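Local coordinates for mnemiopsin 1 (Mnemiopsis leidyi, PDB 5VP3), which probably emits light on binding calcium, as a ctenophore Ca(2+)-regulated photoprotein built from EF-hand helix-loop-helix units, at residues 106-111 / 122-127. Numbering follows the deposited sequence.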
# COMPACT_ATOMS: atom_id res chain seq x y z
N ARG A 106 6.73 1.87 9.95
CA ARG A 106 6.52 1.10 11.16
C ARG A 106 5.45 1.74 12.05
O ARG A 106 4.74 1.02 12.73
CB ARG A 106 7.85 0.93 11.90
CG ARG A 106 8.81 -0.04 11.20
CD ARG A 106 8.38 -1.49 11.37
NE ARG A 106 7.56 -1.98 10.27
CZ ARG A 106 6.72 -3.02 10.36
NH1 ARG A 106 6.03 -3.40 9.30
NH2 ARG A 106 6.55 -3.68 11.50
N VAL A 107 5.31 3.06 12.05
CA VAL A 107 4.24 3.61 12.88
C VAL A 107 2.90 3.36 12.21
O VAL A 107 1.88 3.22 12.89
CB VAL A 107 4.45 5.10 13.17
CG1 VAL A 107 4.47 5.92 11.87
CG2 VAL A 107 3.38 5.63 14.17
N PHE A 108 2.86 3.33 10.88
CA PHE A 108 1.63 2.96 10.19
C PHE A 108 1.21 1.54 10.57
O PHE A 108 0.01 1.28 10.81
CB PHE A 108 1.81 3.09 8.68
CG PHE A 108 0.64 2.58 7.90
CD1 PHE A 108 -0.48 3.36 7.74
CD2 PHE A 108 0.64 1.30 7.38
CE1 PHE A 108 -1.58 2.90 7.06
CE2 PHE A 108 -0.46 0.83 6.66
CZ PHE A 108 -1.56 1.64 6.51
N ALA A 109 2.17 0.62 10.68
CA ALA A 109 1.82 -0.76 11.02
C ALA A 109 1.20 -0.85 12.40
O ALA A 109 0.26 -1.62 12.62
CB ALA A 109 3.05 -1.67 10.95
N GLU A 110 1.76 -0.13 13.38
CA GLU A 110 1.16 -0.09 14.70
C GLU A 110 -0.25 0.50 14.65
O GLU A 110 -1.16 0.00 15.32
CB GLU A 110 2.03 0.71 15.66
CG GLU A 110 1.45 0.85 17.05
CD GLU A 110 1.37 -0.44 17.85
OE1 GLU A 110 2.10 -1.39 17.53
OE2 GLU A 110 0.57 -0.49 18.82
N ALA A 111 -0.45 1.56 13.86
CA ALA A 111 -1.77 2.16 13.75
C ALA A 111 -2.79 1.19 13.14
O ALA A 111 -3.94 1.14 13.57
CB ALA A 111 -1.69 3.45 12.94
N SER A 122 -9.56 -1.26 8.35
CA SER A 122 -8.15 -1.33 7.94
C SER A 122 -7.93 -0.46 6.71
O SER A 122 -8.73 -0.49 5.76
CB SER A 122 -7.74 -2.76 7.61
OG SER A 122 -6.56 -2.80 6.79
N LEU A 123 -6.85 0.29 6.69
CA LEU A 123 -6.63 1.11 5.50
C LEU A 123 -6.00 0.29 4.41
O LEU A 123 -6.15 0.64 3.23
CB LEU A 123 -5.79 2.34 5.81
CG LEU A 123 -6.40 3.27 6.86
CD1 LEU A 123 -5.50 4.47 7.14
CD2 LEU A 123 -7.75 3.76 6.39
N ILE A 124 -5.36 -0.81 4.77
CA ILE A 124 -4.85 -1.73 3.74
C ILE A 124 -6.01 -2.37 3.01
O ILE A 124 -5.96 -2.57 1.81
CB ILE A 124 -3.95 -2.81 4.34
CG1 ILE A 124 -2.69 -2.20 4.94
CG2 ILE A 124 -3.58 -3.82 3.23
CD1 ILE A 124 -1.79 -3.22 5.65
N ALA A 125 -7.07 -2.75 3.75
CA ALA A 125 -8.24 -3.35 3.12
C ALA A 125 -8.95 -2.34 2.24
O ALA A 125 -9.44 -2.69 1.17
CB ALA A 125 -9.20 -3.89 4.18
N LEU A 126 -9.03 -1.09 2.69
CA LEU A 126 -9.57 -0.03 1.84
C LEU A 126 -8.81 0.06 0.52
O LEU A 126 -9.41 0.19 -0.56
CB LEU A 126 -9.52 1.31 2.60
CG LEU A 126 -9.70 2.61 1.80
CD1 LEU A 126 -11.15 2.79 1.38
CD2 LEU A 126 -9.30 3.81 2.57
N LEU A 127 -7.48 0.06 0.57
CA LEU A 127 -6.69 0.15 -0.66
C LEU A 127 -6.92 -1.07 -1.54
O LEU A 127 -7.08 -0.96 -2.76
CB LEU A 127 -5.22 0.28 -0.28
CG LEU A 127 -4.16 0.40 -1.37
CD1 LEU A 127 -4.29 1.72 -2.00
CD2 LEU A 127 -2.77 0.27 -0.80
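The ring of F108 reaches from helix 101-117 to the first turn of helix 123-135, where L123 and I124 meet its rim on separate carbons. CE2 of F108 lies 4.1 Å from CG1 of I124, and CE1 of F108 is 4.2 Å from CD1 of L123; the I124 methylene and the L123 methyl both sit at the ring's edge, near its plane. CG of F108, anti to the backbone N (chi1 173°), extends the ring toward helix 123-135. No hydrogen bond crosses between the two segments. I124 offers the CG1 arm of its branched side chain, which runs beside its own backbone N, and this side chain lies aslant to that of F108. In this EF-hand photoprotein, the contact joins the helix 101-117 to the one leading into the cadmium-bound loop of D136, D140, T142 and E147. F84 of helix 71-87 meets the F108 ring with planes at about 75° and also touches I124. S122 caps the start of helix 123-135: its OG accepts from A125 N at 3.1 Å, with a fairly straight N-H...O angle of 162°. E112 reinforces this end from helix 101-117, its carboxylate accepting from the backbone N of L123 and of I124 and hydrogen-bonding S122 OG.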